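Local atomic coordinates of FAD:protein FMN transferase (Vibrio cholerae, PDB entry 6NXI), a protein that probably transfers the FMN moiety of FAD onto a threonine hydroxyl of target flavoproteins, releasing AMP, with magnesium as cofactor. Residues G183-K188 / Y220-S225; R249-R254 / L275-E280; S60-H65 / N140-D145. All coordinates share one frame; numbering follows the deposited sequence. Where two conformers were deposited one is given.

Contact 1: residues G183-K188 / Y220-S225; sequences GEIRLK and YAIATS. With MG (magnesium ion), chain D; FAD (flavin-adenine dinucleotide), chain B.
The strands of 183-188 and 220-225 run antiparallel, Ile185 beside Ile222, their axes passing 4.5 Å apart with N-to-C directions at 164°. These two isoleucines form a hydrogen-bonded pair, closed by Ile185 N to Ile222 O at 2.9 Å and Ile222 N to Ile185 O at 2.8 Å; Arg186 and Ala221 follow as a non-hydrogen-bonded pair, and Leu187 N continues the ladder to Tyr220 O. On the face carrying Ile185, Leu187 and Ile222, the Ile222 CD1 methyl is the meeting point, 3.7 Å from Leu187 CD1 and 4.0 Å from Ile185 CG2. Arg186 CB packs on Ala221 CB on the opposite face, while its guanidinium goes to Asp163 of helix 157-171. At the Glu184 end the carboxylate divides its work. OE2 accepts Thr224 N at 3.2 Å, the N-H arriving 37° out of the carboxylate plane, while OE1 binds magnesium at 2.3 Å. The same ion takes FAD O2A and O2P, one oxygen from each phosphate, and is shared with Asp269. Ser225 OG donates to FAD O1A at 2.7 Å. The strand pair therefore holds both a metal ligand and a hydrogen-bond donor to the phosphate at one end of the ladder; the metal probably offsets charge on the diphosphate and polarises it, in keeping with cleavage of FAD to AMP and transferred FMN.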
loop_
_atom_site.group_PDB
_atom_site.type_symbol
_atom_site.label_atom_id
_atom_site.label_comp_id
_atom_site.label_asym_id
_atom_site.label_seq_id
_atom_site.Cartn_x
_atom_site.Cartn_y
_atom_site.Cartn_z
ATOM N N GLY A 183 6.026 -5.773 3.905
ATOM C CA GLY A 183 6.645 -4.548 4.402
ATOM C C GLY A 183 5.681 -3.523 4.977
ATOM O O GLY A 183 6.175 -2.584 5.643
ATOM N N GLU A 184 4.368 -3.677 4.769
ATOM C CA GLU A 184 3.365 -2.788 5.392
ATOM C C GLU A 184 3.110 -3.350 6.795
ATOM O O GLU A 184 3.032 -4.607 6.925
ATOM C CB GLU A 184 2.049 -2.824 4.621
ATOM C CG GLU A 184 1.916 -1.677 3.620
ATOM C CD GLU A 184 3.087 -1.385 2.706
ATOM O OE1 GLU A 184 3.008 -1.755 1.516
ATOM O OE2 GLU A 184 4.139 -0.811 3.197
ATOM N N ILE A 185 3.120 -2.479 7.792
ATOM C CA ILE A 185 3.145 -2.896 9.211
ATOM C C ILE A 185 2.029 -2.251 10.014
ATOM O O ILE A 185 1.698 -1.076 9.858
ATOM C CB ILE A 185 4.523 -2.571 9.798
ATOM C CG1 ILE A 185 5.623 -3.303 9.049
ATOM C CG2 ILE A 185 4.512 -2.858 11.288
ATOM C CD1 ILE A 185 7.015 -2.820 9.441
ATOM N N ARG A 186 1.528 -2.995 10.977
ATOM C CA ARG A 186 0.721 -2.388 12.042
ATOM C C ARG A 186 1.144 -2.965 13.392
ATOM O O ARG A 186 1.320 -4.194 13.474
ATOM C CB ARG A 186 -0.766 -2.604 11.806
ATOM C CG ARG A 186 -1.606 -1.898 12.843
ATOM C CD ARG A 186 -3.005 -1.653 12.299
ATOM N NE ARG A 186 -3.900 -1.485 13.415
ATOM C CZ ARG A 186 -5.215 -1.499 13.324
ATOM N NH1 ARG A 186 -5.801 -1.719 12.154
ATOM N NH2 ARG A 186 -5.928 -1.328 14.440
ATOM N N LEU A 187 1.288 -2.092 14.379
ATOM C CA LEU A 187 1.845 -2.441 15.704
ATOM C C LEU A 187 0.864 -2.115 16.814
ATOM O O LEU A 187 0.123 -1.117 16.715
ATOM C CB LEU A 187 3.076 -1.577 15.959
ATOM C CG LEU A 187 4.161 -1.556 14.910
ATOM C CD1 LEU A 187 5.239 -0.552 15.287
ATOM C CD2 LEU A 187 4.715 -2.978 14.730
ATOM N N LYS A 188 0.886 -2.903 17.857
ATOM C CA LYS A 188 0.171 -2.549 19.094
ATOM C C LYS A 188 0.959 -3.049 20.303
ATOM O O LYS A 188 1.464 -4.171 20.258
ATOM C CB LYS A 188 -1.247 -3.106 19.129
ATOM C CG LYS A 188 -2.097 -2.400 20.177
ATOM C CD LYS A 188 -3.447 -3.015 20.252
ATOM C CE LYS A 188 -4.433 -2.145 20.977
ATOM N NZ LYS A 188 -4.510 -2.582 22.382
ATOM N N TYR A 220 0.304 2.149 16.012
ATOM C CA TYR A 220 0.239 2.840 14.700
ATOM C C TYR A 220 0.507 1.828 13.599
ATOM O O TYR A 220 1.119 0.766 13.841
ATOM C CB TYR A 220 1.338 3.902 14.556
ATOM C CG TYR A 220 0.925 5.350 14.540
ATOM C CD1 TYR A 220 -0.172 5.789 13.824
ATOM C CD2 TYR A 220 1.740 6.315 15.112
ATOM C CE1 TYR A 220 -0.533 7.126 13.792
ATOM C CE2 TYR A 220 1.401 7.657 15.081
ATOM C CZ TYR A 220 0.251 8.061 14.424
ATOM O OH TYR A 220 -0.095 9.379 14.357
ATOM N N ALA A 221 0.082 2.176 12.389
ATOM C CA ALA A 221 0.503 1.489 11.159
ATOM C C ALA A 221 1.543 2.348 10.444
ATOM O O ALA A 221 1.558 3.580 10.617
ATOM C CB ALA A 221 -0.685 1.243 10.270
ATOM N N ILE A 222 2.419 1.647 9.762
ATOM C CA ILE A 222 3.510 2.232 8.961
ATOM C C ILE A 222 3.513 1.608 7.581
ATOM O O ILE A 222 3.617 0.404 7.457
ATOM C CB ILE A 222 4.874 2.017 9.659
ATOM C CG1 ILE A 222 4.846 2.312 11.148
ATOM C CG2 ILE A 222 5.891 2.840 8.904
ATOM C CD1 ILE A 222 4.549 1.096 12.038
ATOM N N ALA A 223 3.617 2.442 6.558
ATOM C CA ALA A 223 3.712 1.981 5.163
ATOM C C ALA A 223 4.836 2.748 4.512
ATOM O O ALA A 223 5.030 3.947 4.816
ATOM C CB ALA A 223 2.440 2.197 4.397
ATOM N N THR A 224 5.540 2.057 3.623
ATOM C CA THR A 224 6.657 2.661 2.868
ATOM C C THR A 224 6.497 2.377 1.375
ATOM O O THR A 224 6.312 1.223 1.003
ATOM C CB THR A 224 7.991 2.105 3.380
ATOM O OG1 THR A 224 8.150 2.443 4.755
ATOM C CG2 THR A 224 9.169 2.672 2.629
ATOM N N SER A 225 6.633 3.391 0.515
ATOM C CA SER A 225 6.715 3.183 -0.939
ATOM C C SER A 225 8.076 3.621 -1.442
ATOM O O SER A 225 8.686 4.453 -0.765
ATOM C CB SER A 225 5.578 3.884 -1.642
ATOM O OG SER A 225 4.418 3.071 -1.502
HETATM MG MG MG D . 2.160 -0.808 -0.388
HETATM P PA FAD B . 2.870 0.429 -3.460
HETATM O O1A FAD B . 3.999 1.387 -3.601
HETATM O O2A FAD B . 2.112 0.370 -2.194
HETATM O O5B FAD B . 1.827 0.637 -4.653
HETATM C C5B FAD B . 2.355 0.359 -5.977
HETATM C C4B FAD B . 1.410 -0.510 -6.769
HETATM O O4B FAD B . 0.121 0.123 -6.963
HETATM C C3B FAD B . 1.948 -0.804 -8.169
HETATM O O3B FAD B . 2.689 -2.024 -8.157
HETATM C C2B FAD B . 0.677 -0.858 -9.025
HETATM O O2B FAD B . 0.061 -2.124 -8.941
HETATM C C1B FAD B . -0.198 0.189 -8.351
HETATM N N9A FAD B . -0.013 1.560 -8.778
HETATM C C8A FAD B . 1.054 2.120 -9.495
HETATM N N7A FAD B . 0.946 3.424 -9.583
HETATM C C5A FAD B . -0.241 3.757 -8.962
HETATM C C6A FAD B . -0.892 4.986 -8.776
HETATM N N6A FAD B . -0.390 6.175 -9.154
HETATM N N1A FAD B . -2.036 4.957 -8.064
HETATM C C2A FAD B . -2.527 3.766 -7.669
HETATM N N3A FAD B . -1.997 2.541 -7.785
HETATM C C4A FAD B . -0.838 2.613 -8.462
HETATM N N1 FAD B . 1.604 -10.035 -6.978
HETATM C C2 FAD B . 1.822 -11.214 -7.659
HETATM O O2 FAD B . 2.879 -11.376 -8.308
HETATM N N3 FAD B . 0.930 -12.237 -7.624
HETATM C C4 FAD B . -0.252 -12.155 -6.933
HETATM O O4 FAD B . -1.050 -13.082 -6.948
HETATM C C4X FAD B . -0.528 -10.936 -6.230
HETATM N N5 FAD B . -1.662 -10.821 -5.569
HETATM C C5X FAD B . -1.910 -9.640 -4.911
HETATM C C6 FAD B . -3.128 -9.486 -4.217
HETATM C C7 FAD B . -3.457 -8.338 -3.527
HETATM C C7M FAD B . -4.779 -8.245 -2.800
HETATM C C8 FAD B . -2.519 -7.278 -3.505
HETATM C C8M FAD B . -2.814 -5.989 -2.784
HETATM C C9 FAD B . -1.309 -7.415 -4.193
HETATM C C9A FAD B . -0.975 -8.582 -4.893
HETATM N N10 FAD B . 0.215 -8.741 -5.613
HETATM C C10 FAD B . 0.481 -9.912 -6.301
HETATM C "C1'" FAD B . 1.251 -7.686 -5.569
HETATM C "C2'" FAD B . 0.975 -6.507 -6.430
HETATM O "O2'" FAD B . 0.956 -6.884 -7.803
HETATM C "C3'" FAD B . 2.080 -5.459 -6.217
HETATM O "O3'" FAD B . 3.351 -5.929 -6.611
HETATM C "C4'" FAD B . 2.264 -5.026 -4.775
HETATM O "O4'" FAD B . 0.991 -4.911 -4.158
HETATM C "C5'" FAD B . 3.090 -3.759 -4.669
HETATM O "O5'" FAD B . 3.038 -3.308 -3.293
HETATM P P FAD B . 4.031 -2.173 -2.815
HETATM O O1P FAD B . 5.393 -2.415 -3.286
HETATM O O2P FAD B . 3.660 -2.028 -1.356
HETATM O O3P FAD B . 3.459 -0.999 -3.720
HETATM O O HOH W 1 6.314 -0.029 6.386
HETATM O O HOH W 2 3.314 1.368 0.396
HETATM O O HOH W 3 0.312 -2.158 -0.979
#

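Contact 2: residues R249-R254 / L275-E280; sequences RPINNR and LMVMGE
Ile251, Asn253 and Arg254 join a loop to the end of a helix by a mixed contact, apolar at one end and polar at the other: the segment 249-254, which leads into strand 255-262, lies against the last turn of helix 265-278 and the start of helix 280-289. At the apolar end Ile251, in one of its two deposited conformers, uses two branches. Its CD1 lies 3.6 Å from Met276 CG and also touches the Met276 CE methyl, while its CG2 meets Val277 CG2 at 3.9 Å; the isoleucine crosses both side chains at about a right angle. Asn253 serves the helix end. Its chi1 of 70° puts CG between the backbone N and carbonyl carbon; from there ND2 donates to Met276 O at 2.9 Å, with the acceptor close to the amide plane. Met276 O also receives Gly279 N, where the chain leaves the helix with positive phi. A water joins the same ND2 to Val277 O, and Asn253 OD1 accepts Val255 N. Glu280, just after Gly279, takes Arg254 NE in a salt bridge through OE2 at 2.9 Å, straight at 175°. The oxygen lies at the guanidinium edge and uses its syn lone pair, although the two flat groups are turned 87° apart. Waters add two further links, Arg254 N to Glu280 OE1 and Arg254 NH2 to Glu280 OE2. Val277 also touches FAD, so in this conformer Ile251 packs against a residue of the flavin-nucleotide pocket. In the polar half a single amide N-H directly satisfies a carbonyl at the helix end, and the ion pair with its two waters ties the loop to the first turn of helix 280-289.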
loop_
_atom_site.group_PDB
_atom_site.type_symbol
_atom_site.label_atom_id
_atom_site.label_comp_id
_atom_site.label_asym_id
_atom_site.label_seq_id
_atom_site.Cartn_x
_atom_site.Cartn_y
_atom_site.Cartn_z
ATOM N N ARG A 249 3.240 7.136 -17.394
ATOM C CA ARG A 249 4.550 6.462 -17.298
ATOM C C ARG A 249 5.003 6.286 -15.856
ATOM O O ARG A 249 4.589 7.009 -14.950
ATOM C CB ARG A 249 5.607 7.278 -18.037
ATOM C CG ARG A 249 5.282 7.567 -19.497
ATOM C CD ARG A 249 6.345 8.475 -20.110
ATOM N NE ARG A 249 6.026 8.732 -21.514
ATOM C CZ ARG A 249 6.401 7.959 -22.521
ATOM N NH1 ARG A 249 7.143 6.893 -22.301
ATOM N NH2 ARG A 249 6.037 8.264 -23.753
ATOM N N PRO A 250 5.965 5.385 -15.617
ATOM C CA PRO A 250 6.642 5.361 -14.326
ATOM C C PRO A 250 7.073 6.748 -13.845
ATOM O O PRO A 250 7.563 7.592 -14.597
ATOM C CB PRO A 250 7.790 4.400 -14.542
ATOM C CG PRO A 250 7.270 3.441 -15.595
ATOM C CD PRO A 250 6.443 4.315 -16.513
ATOM N N ILE A 251 6.920 6.960 -12.539
ATOM C CA ILE A 251 7.260 8.271 -11.940
ATOM C C ILE A 251 8.712 8.598 -12.238
ATOM O O ILE A 251 9.564 7.696 -12.260
ATOM C CB ILE A 251 6.940 8.351 -10.440
ATOM C CG1 ILE A 251 7.610 7.244 -9.620
ATOM C CG2 ILE A 251 5.438 8.400 -10.267
ATOM C CD1 ILE A 251 7.594 7.523 -8.127
ATOM N N ASN A 252 8.918 9.867 -12.493
ATOM C CA ASN A 252 10.234 10.460 -12.775
ATOM C C ASN A 252 10.292 11.697 -11.891
ATOM O O ASN A 252 9.859 12.809 -12.352
ATOM C CB ASN A 252 10.319 10.757 -14.263
ATOM C CG ASN A 252 11.648 11.366 -14.613
ATOM O OD1 ASN A 252 12.620 11.170 -13.891
ATOM N ND2 ASN A 252 11.677 12.123 -15.699
ATOM N N ASN A 253 10.653 11.516 -10.635
ATOM C CA ASN A 253 10.838 12.637 -9.700
ATOM C C ASN A 253 12.016 12.277 -8.795
ATOM O O ASN A 253 12.623 11.245 -9.070
ATOM C CB ASN A 253 9.546 13.077 -9.025
ATOM C CG ASN A 253 9.001 12.086 -8.026
ATOM O OD1 ASN A 253 9.745 11.228 -7.541
ATOM N ND2 ASN A 253 7.719 12.235 -7.701
ATOM N N ARG A 254 12.275 13.104 -7.788
ATOM C CA ARG A 254 13.489 13.001 -6.951
ATOM C C ARG A 254 13.196 12.054 -5.796
ATOM O O ARG A 254 14.136 11.827 -5.006
ATOM C CB ARG A 254 13.938 14.365 -6.425
ATOM C CG ARG A 254 14.581 15.271 -7.468
ATOM C CD ARG A 254 14.755 16.662 -6.895
ATOM N NE ARG A 254 13.523 17.439 -6.937
ATOM C CZ ARG A 254 13.108 18.158 -7.987
ATOM N NH1 ARG A 254 13.797 18.192 -9.122
ATOM N NH2 ARG A 254 11.973 18.826 -7.897
ATOM N N LEU A 275 1.615 10.210 -2.015
ATOM C CA LEU A 275 2.539 11.324 -1.733
ATOM C C LEU A 275 3.824 11.150 -2.576
ATOM O O LEU A 275 4.364 12.161 -3.090
ATOM C CB LEU A 275 2.808 11.418 -0.235
ATOM C CG LEU A 275 1.592 11.688 0.644
ATOM C CD1 LEU A 275 2.027 11.749 2.101
ATOM C CD2 LEU A 275 0.876 12.980 0.283
ATOM N N MET A 276 4.298 9.926 -2.783
ATOM C CA MET A 276 5.483 9.678 -3.658
ATOM C C MET A 276 5.248 10.238 -5.076
ATOM O O MET A 276 6.128 10.923 -5.620
ATOM C CB MET A 276 5.820 8.197 -3.703
ATOM C CG MET A 276 7.019 7.900 -4.548
ATOM S SD MET A 276 7.919 6.510 -3.767
ATOM C CE MET A 276 9.190 6.380 -5.020
ATOM N N VAL A 277 4.080 9.989 -5.651
ATOM C CA VAL A 277 3.714 10.432 -7.019
ATOM C C VAL A 277 3.602 11.965 -7.018
ATOM O O VAL A 277 3.984 12.608 -8.037
ATOM C CB VAL A 277 2.433 9.751 -7.533
ATOM C CG1 VAL A 277 1.956 10.364 -8.826
ATOM C CG2 VAL A 277 2.586 8.234 -7.665
ATOM N N MET A 278 3.129 12.566 -5.918
ATOM C CA MET A 278 2.974 14.056 -5.839
ATOM C C MET A 278 4.339 14.742 -5.874
ATOM O O MET A 278 4.428 15.861 -6.447
ATOM C CB MET A 278 2.237 14.477 -4.561
ATOM C CG MET A 278 0.803 14.067 -4.540
ATOM S SD MET A 278 -0.027 14.756 -3.062
ATOM C CE MET A 278 -0.526 16.352 -3.688
ATOM N N GLY A 279 5.370 14.090 -5.330
ATOM C CA GLY A 279 6.686 14.695 -5.170
ATOM C C GLY A 279 6.798 15.421 -3.851
ATOM O O GLY A 279 5.775 15.557 -3.128
ATOM N N GLU A 280 8.013 15.809 -3.485
ATOM C CA GLU A 280 8.275 16.280 -2.102
ATOM C C GLU A 280 7.556 17.620 -1.876
ATOM O O GLU A 280 6.996 17.799 -0.767
ATOM C CB GLU A 280 9.759 16.271 -1.767
ATOM C CG GLU A 280 10.607 17.237 -2.557
ATOM C CD GLU A 280 11.078 16.820 -3.949
ATOM O OE1 GLU A 280 10.568 15.815 -4.507
ATOM O OE2 GLU A 280 11.935 17.566 -4.505
HETATM O O HOH W 4 6.206 14.376 -8.888
HETATM O O HOH W 5 10.724 15.437 -7.104
HETATM O O HOH W 6 10.951 19.784 -5.523
#

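Contact 3: residues S60-H65 / N140-D145; sequences SRFNQH and NTLSKD
Phe62 and Lys144 bury the most surface here, with Leu142 next. The Phe62 ring is sandwiched between two side chains of strand 141-144: Leu142 CB sits 3.6 Å above one face and Lys144 CD 3.5 Å above the opposite face, both offset toward the rim, while the backbone C of Ser143 reaches the ring edge. Leu142 CD1 continues over CD2 and CE2 of the ring. Lys144 slides past the ring in the opposite direction, its methylenes lying against the aromatic face, and the chain bends at chi3 (-94°) before its ammonium meets the end of helix 58-64. There NZ donates to His65 O at 2.7 Å and to Phe62 O at 3.0 Å, the latter in the carbonyl plane on a lone pair. With Leu149 O, three backbone carbonyls accept from this buried ammonium, and the partial negative charge at a helix's C-terminal end would favour its positive charge. The axes of 60-64 and 141-144 approach to 9.9 Å, at 34°. Strand 141-144 is the middle one of a small antiparallel sheet, flanked by strands 71-72 and 135-138; Leu135 of the latter and Val151 of a loop also touch the Phe62 ring.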
loop_
_atom_site.group_PDB
_atom_site.type_symbol
_atom_site.label_atom_id
_atom_site.label_comp_id
_atom_site.label_asym_id
_atom_site.label_seq_id
_atom_site.Cartn_x
_atom_site.Cartn_y
_atom_site.Cartn_z
ATOM N N SER A 60 -11.551 -8.758 -10.135
ATOM C CA SER A 60 -11.276 -9.144 -11.552
ATOM C C SER A 60 -12.612 -9.276 -12.272
ATOM O O SER A 60 -12.717 -8.841 -13.414
ATOM C CB SER A 60 -10.473 -10.374 -11.646
ATOM O OG SER A 60 -9.152 -10.099 -11.161
ATOM N N ARG A 61 -13.615 -9.814 -11.588
ATOM C CA ARG A 61 -14.953 -9.896 -12.234
ATOM C C ARG A 61 -15.459 -8.482 -12.541
ATOM O O ARG A 61 -16.130 -8.323 -13.609
ATOM C CB ARG A 61 -15.883 -10.750 -11.375
ATOM C CG ARG A 61 -15.418 -12.198 -11.364
ATOM C CD ARG A 61 -16.395 -13.089 -10.662
ATOM N NE ARG A 61 -16.059 -13.248 -9.267
ATOM C CZ ARG A 61 -16.741 -12.744 -8.223
ATOM N NH1 ARG A 61 -17.822 -11.986 -8.385
ATOM N NH2 ARG A 61 -16.293 -12.989 -7.014
ATOM N N PHE A 62 -15.192 -7.478 -11.707
ATOM C CA PHE A 62 -15.551 -6.075 -12.033
ATOM C C PHE A 62 -14.758 -5.609 -13.260
ATOM O O PHE A 62 -15.320 -4.933 -14.124
ATOM C CB PHE A 62 -15.353 -5.131 -10.860
ATOM C CG PHE A 62 -15.701 -3.704 -11.174
ATOM C CD1 PHE A 62 -16.995 -3.360 -11.556
ATOM C CD2 PHE A 62 -14.745 -2.710 -11.141
ATOM C CE1 PHE A 62 -17.324 -2.046 -11.834
ATOM C CE2 PHE A 62 -15.081 -1.398 -11.430
ATOM C CZ PHE A 62 -16.375 -1.062 -11.762
ATOM N N ASN A 63 -13.464 -5.908 -13.296
ATOM C CA ASN A 63 -12.609 -5.534 -14.452
ATOM C C ASN A 63 -13.170 -6.207 -15.705
ATOM O O ASN A 63 -13.086 -5.560 -16.774
ATOM C CB ASN A 63 -11.139 -5.850 -14.168
ATOM C CG ASN A 63 -10.599 -4.944 -13.082
ATOM O OD1 ASN A 63 -11.147 -3.869 -12.840
ATOM N ND2 ASN A 63 -9.528 -5.380 -12.415
ATOM N N GLN A 64 -13.696 -7.428 -15.603
ATOM C CA GLN A 64 -14.255 -8.178 -16.769
ATOM C C GLN A 64 -15.645 -7.664 -17.142
ATOM O O GLN A 64 -16.065 -7.892 -18.302
ATOM C CB GLN A 64 -14.262 -9.676 -16.494
ATOM C CG GLN A 64 -12.858 -10.225 -16.346
ATOM C CD GLN A 64 -12.822 -11.447 -15.472
ATOM O OE1 GLN A 64 -13.830 -12.141 -15.340
ATOM N NE2 GLN A 64 -11.674 -11.702 -14.851
ATOM N N HIS A 65 -16.311 -6.954 -16.241
ATOM C CA HIS A 65 -17.686 -6.408 -16.446
ATOM C C HIS A 65 -17.648 -5.268 -17.483
ATOM O O HIS A 65 -16.765 -4.427 -17.384
ATOM C CB HIS A 65 -18.192 -6.003 -15.064
ATOM C CG HIS A 65 -19.560 -5.425 -15.030
ATOM N ND1 HIS A 65 -20.675 -6.226 -15.137
ATOM C CD2 HIS A 65 -19.997 -4.161 -14.816
ATOM C CE1 HIS A 65 -21.748 -5.478 -15.008
ATOM N NE2 HIS A 65 -21.380 -4.209 -14.834
ATOM N N ASN A 140 -23.850 -0.211 -2.349
ATOM C CA ASN A 140 -22.899 -1.347 -2.207
ATOM C C ASN A 140 -22.443 -1.831 -3.592
ATOM O O ASN A 140 -22.212 -3.058 -3.760
ATOM C CB ASN A 140 -23.549 -2.457 -1.385
ATOM C CG ASN A 140 -23.912 -1.967 -0.002
ATOM O OD1 ASN A 140 -23.279 -1.042 0.509
ATOM N ND2 ASN A 140 -24.897 -2.587 0.628
ATOM N N THR A 141 -22.352 -0.921 -4.564
ATOM C CA THR A 141 -21.981 -1.282 -5.955
ATOM C C THR A 141 -20.911 -0.322 -6.462
ATOM O O THR A 141 -20.749 0.809 -5.927
ATOM C CB THR A 141 -23.186 -1.309 -6.922
ATOM O OG1 THR A 141 -23.500 0.050 -7.197
ATOM C CG2 THR A 141 -24.371 -2.034 -6.327
ATOM N N LEU A 142 -20.208 -0.811 -7.469
ATOM C CA LEU A 142 -19.294 -0.022 -8.315
ATOM C C LEU A 142 -19.902 0.103 -9.709
ATOM O O LEU A 142 -20.445 -0.897 -10.203
ATOM C CB LEU A 142 -17.953 -0.761 -8.427
ATOM C CG LEU A 142 -17.263 -1.166 -7.131
ATOM C CD1 LEU A 142 -15.888 -1.738 -7.463
ATOM C CD2 LEU A 142 -17.147 0.006 -6.175
ATOM N N SER A 143 -19.659 1.241 -10.371
ATOM C CA SER A 143 -19.975 1.365 -11.815
ATOM C C SER A 143 -18.793 1.995 -12.546
ATOM O O SER A 143 -17.996 2.745 -11.925
ATOM C CB SER A 143 -21.286 2.085 -12.104
ATOM O OG SER A 143 -21.532 3.120 -11.173
ATOM N N LYS A 144 -18.673 1.624 -13.805
ATOM C CA LYS A 144 -17.607 2.129 -14.692
ATOM C C LYS A 144 -18.293 2.633 -15.952
ATOM O O LYS A 144 -19.118 1.868 -16.476
ATOM C CB LYS A 144 -16.583 1.029 -14.974
ATOM C CG LYS A 144 -17.155 -0.296 -15.461
ATOM C CD LYS A 144 -16.229 -1.497 -15.290
ATOM C CE LYS A 144 -15.417 -1.792 -16.523
ATOM N NZ LYS A 144 -14.641 -3.038 -16.353
ATOM N N ASP A 145 -18.000 3.875 -16.349
ATOM C CA ASP A 145 -18.736 4.547 -17.454
ATOM C C ASP A 145 -18.036 4.190 -18.755
ATOM O O ASP A 145 -18.538 4.592 -19.825
ATOM C CB ASP A 145 -18.874 6.048 -17.235
ATOM C CG ASP A 145 -17.594 6.852 -17.314
ATOM O OD1 ASP A 145 -16.512 6.285 -17.691
ATOM O OD2 ASP A 145 -17.687 8.047 -16.999
#

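In the fold
After strands 7-14 and 17-24 and helix 32-50 comes helix 58-64, and contact 3 brings it against strand 141-144, closing a loop of 74 residues that includes helices 75-90, 100-105 and 120-127. The chain then passes through helix 157-171 to strand 184-188, where contact 1 closes a 31-residue excursion holding strands 199-203 and 211-215. Contact 2 follows, bridging 20 residues that contain strand 255-262 and most of helix 265-278. The three loops run in series; none crosses or encloses another. Contacts 1 and 2 touch where Met276 SD packs on the backbone C of Ser225, linking the large sheet to helix 265-278, whereas contact 3 lies about 19 Å from either by nearest atoms.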